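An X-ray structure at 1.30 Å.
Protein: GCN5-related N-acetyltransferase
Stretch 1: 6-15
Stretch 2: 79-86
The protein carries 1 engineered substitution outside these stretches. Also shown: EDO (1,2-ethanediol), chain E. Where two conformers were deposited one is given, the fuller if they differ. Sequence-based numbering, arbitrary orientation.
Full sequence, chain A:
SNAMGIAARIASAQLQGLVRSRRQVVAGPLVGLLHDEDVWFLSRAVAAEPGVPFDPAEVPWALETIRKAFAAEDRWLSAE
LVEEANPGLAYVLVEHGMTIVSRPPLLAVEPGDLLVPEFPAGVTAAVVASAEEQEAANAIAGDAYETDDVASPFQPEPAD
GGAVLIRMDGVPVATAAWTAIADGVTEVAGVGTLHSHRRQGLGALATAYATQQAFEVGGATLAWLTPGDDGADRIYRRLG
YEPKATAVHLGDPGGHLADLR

Stretch 1, residues 6-15: IAARIASAQL
Stretch 2 79-86: AELVEEAN

Residues 6-15 form a regular α-helix, phi near -63° and psi near -44°, held by i to i+4 bonds such as A11 N to A7 O at 2.9 Å. The other stretch is extended through 79-82, with phi from -116° to -138°, and then folds over: 83-85 adopt helical phi/psi values, N86 N bonds to V82 O at 3.3 Å, and N86 itself lies at -143/72. Helix and strand run roughly antiparallel, 149° between their N-to-C directions, with axes 8.8 Å apart at closest approach. Register is set by A8 CA to A85 CA at 4.4 Å and A11 CA to V82 CA at 6.3 Å; the backbones draw together at the turn.

The helix presents A7, A11 and Q14, spaced i, i+4, i+7, so their CA-to-CB bonds all point toward the partner. On the strand, alternation sends E80 and V82 toward the helix and L81 away. V82, chi1 t, divides its methyls: CG1 lies 3.8 Å from A7 CB, and CG2 4.0 Å from A11 CB. At the turn, A85 CB sits 3.9 Å from A11 CB and 3.9 Å from A8 CA, an approach to bare helix backbone that goes with small residues on both sides. A7 CB also meets E84 CB at 3.5 Å, while the E84 carboxylate (chi1 m, chi2 p) is bonded elsewhere in the structure.

No direct hydrogen bond crosses this interface, and the two stretches bury 311 Å² in total. At its polar end, Q14 extends with chi1 t, chi2 t and chi3 -103°, E80 with m, t and -1°. Q14 OE1 and E80 OE1 stay 3.8 Å apart, a contact between oxygens rather than a bond. Water supplies the link: it accepts from Q14 NE2 at 2.5 Å and its oxygen donates to E80 O at 2.8 Å, joining side chain to strand backbone.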

# COMPACT_ATOMS: atom_id res chain seq x y z
N ILE A 6 13.38 -8.54 -5.49
CA ILE A 6 12.29 -7.57 -5.58
C ILE A 6 11.48 -7.53 -4.28
O ILE A 6 11.02 -6.46 -3.85
CB ILE A 6 11.41 -7.83 -6.83
CG1 ILE A 6 10.44 -6.66 -7.05
CG2 ILE A 6 10.62 -9.17 -6.72
CD1 ILE A 6 9.68 -6.76 -8.36
N ALA A 7 11.23 -8.68 -3.62
CA ALA A 7 10.44 -8.68 -2.39
C ALA A 7 11.11 -7.82 -1.31
O ALA A 7 10.48 -7.00 -0.64
CB ALA A 7 10.20 -10.11 -1.91
N ALA A 8 12.40 -8.05 -1.11
CA ALA A 8 13.16 -7.26 -0.16
C ALA A 8 13.22 -5.79 -0.54
O ALA A 8 13.14 -4.93 0.34
CB ALA A 8 14.58 -7.83 0.04
N ARG A 9 13.35 -5.49 -1.85
CA ARG A 9 13.36 -4.09 -2.28
C ARG A 9 12.04 -3.41 -1.91
O ARG A 9 12.04 -2.28 -1.41
CB ARG A 9 13.60 -4.04 -3.77
CG ARG A 9 13.70 -2.62 -4.26
CD ARG A 9 13.94 -2.53 -5.74
NE ARG A 9 13.87 -1.13 -6.16
CZ ARG A 9 13.71 -0.76 -7.41
NH1 ARG A 9 13.58 -1.65 -8.39
NH2 ARG A 9 13.58 0.53 -7.67
N ILE A 10 10.92 -4.08 -2.15
CA ILE A 10 9.62 -3.52 -1.86
C ILE A 10 9.44 -3.35 -0.36
O ILE A 10 9.03 -2.27 0.12
CB ILE A 10 8.50 -4.38 -2.44
CG1 ILE A 10 8.51 -4.23 -3.98
CG2 ILE A 10 7.14 -3.99 -1.86
CD1 ILE A 10 7.58 -5.21 -4.69
N ALA A 11 9.79 -4.36 0.43
CA ALA A 11 9.64 -4.25 1.89
C ALA A 11 10.50 -3.11 2.45
O ALA A 11 10.07 -2.37 3.33
CB ALA A 11 9.97 -5.57 2.56
N SER A 12 11.72 -2.99 1.97
CA SER A 12 12.62 -1.96 2.43
C SER A 12 12.11 -0.56 2.06
O SER A 12 12.20 0.37 2.87
CB SER A 12 14.04 -2.17 1.87
OG SER A 12 14.68 -3.29 2.46
N ALA A 13 11.58 -0.41 0.86
CA ALA A 13 11.03 0.85 0.42
C ALA A 13 9.78 1.20 1.23
O ALA A 13 9.57 2.39 1.55
CB ALA A 13 10.71 0.82 -1.07
N GLN A 14 8.95 0.21 1.54
CA GLN A 14 7.79 0.46 2.36
C GLN A 14 8.21 1.01 3.73
O GLN A 14 7.66 1.98 4.22
CB GLN A 14 6.98 -0.82 2.52
CG GLN A 14 5.69 -0.66 3.28
CD GLN A 14 5.07 -2.01 3.51
OE1 GLN A 14 4.13 -2.39 2.83
NE2 GLN A 14 5.64 -2.77 4.43
N LEU A 15 9.21 0.38 4.34
CA LEU A 15 9.71 0.86 5.62
C LEU A 15 10.23 2.29 5.54
O LEU A 15 9.91 3.12 6.37
CB LEU A 15 10.76 -0.08 6.16
CG LEU A 15 11.44 0.26 7.47
CD1 LEU A 15 10.48 0.45 8.62
CD2 LEU A 15 12.52 -0.76 7.79
N ALA A 79 0.48 -6.22 11.89
CA ALA A 79 1.76 -6.31 11.27
C ALA A 79 1.59 -6.60 9.78
O ALA A 79 0.63 -7.32 9.40
CB ALA A 79 2.62 -7.40 11.90
N GLU A 80 2.48 -6.08 8.97
CA GLU A 80 2.48 -6.35 7.53
C GLU A 80 3.89 -6.78 7.15
O GLU A 80 4.84 -6.05 7.40
CB GLU A 80 2.07 -5.15 6.71
CG GLU A 80 0.62 -4.72 6.85
CD GLU A 80 0.20 -3.72 5.74
OE1 GLU A 80 1.05 -3.35 4.88
OE2 GLU A 80 -0.98 -3.34 5.72
N LEU A 81 4.00 -7.95 6.54
CA LEU A 81 5.24 -8.52 6.09
C LEU A 81 5.17 -8.82 4.60
O LEU A 81 4.10 -8.89 4.01
CB LEU A 81 5.60 -9.80 6.85
CG LEU A 81 5.68 -9.68 8.38
CD1 LEU A 81 5.90 -11.05 9.00
CD2 LEU A 81 6.76 -8.70 8.77
N VAL A 82 6.32 -9.05 4.01
CA VAL A 82 6.42 -9.61 2.66
C VAL A 82 7.11 -10.96 2.86
O VAL A 82 8.26 -11.00 3.31
CB VAL A 82 7.19 -8.68 1.70
CG1 VAL A 82 7.24 -9.35 0.31
CG2 VAL A 82 6.54 -7.31 1.63
N GLU A 83 6.43 -12.05 2.57
CA GLU A 83 6.95 -13.37 2.94
C GLU A 83 8.34 -13.62 2.39
O GLU A 83 9.19 -14.15 3.07
CB GLU A 83 5.96 -14.46 2.50
CG GLU A 83 6.44 -15.88 2.74
CD GLU A 83 6.62 -16.24 4.22
OE1 GLU A 83 5.90 -15.69 5.09
OE2 GLU A 83 7.52 -17.09 4.50
N GLU A 84 8.55 -13.29 1.11
CA GLU A 84 9.81 -13.60 0.46
C GLU A 84 10.96 -12.73 0.95
O GLU A 84 12.10 -13.06 0.80
CB GLU A 84 9.67 -13.51 -1.06
CG GLU A 84 8.64 -14.48 -1.67
CD GLU A 84 7.20 -13.96 -1.71
OE1 GLU A 84 6.92 -12.87 -1.14
OE2 GLU A 84 6.31 -14.70 -2.26
N ALA A 85 10.64 -11.60 1.56
CA ALA A 85 11.64 -10.70 2.14
C ALA A 85 12.15 -11.26 3.49
O ALA A 85 13.27 -11.02 3.87
CB ALA A 85 11.08 -9.30 2.37
N ASN A 86 11.27 -11.95 4.23
CA ASN A 86 11.62 -12.50 5.54
C ASN A 86 10.96 -13.88 5.74
O ASN A 86 10.00 -14.03 6.52
CB ASN A 86 11.23 -11.53 6.66
CG ASN A 86 12.00 -10.23 6.60
OD1 ASN A 86 11.53 -9.26 6.02
ND2 ASN A 86 13.18 -10.22 7.19
C1 EDO E . 6.13 2.64 -1.41
O1 EDO E . 6.32 1.24 -1.15
C2 EDO E . 7.43 3.37 -1.09
O2 EDO E . 7.40 3.94 0.24
O HOH W 1 5.89 -5.16 5.01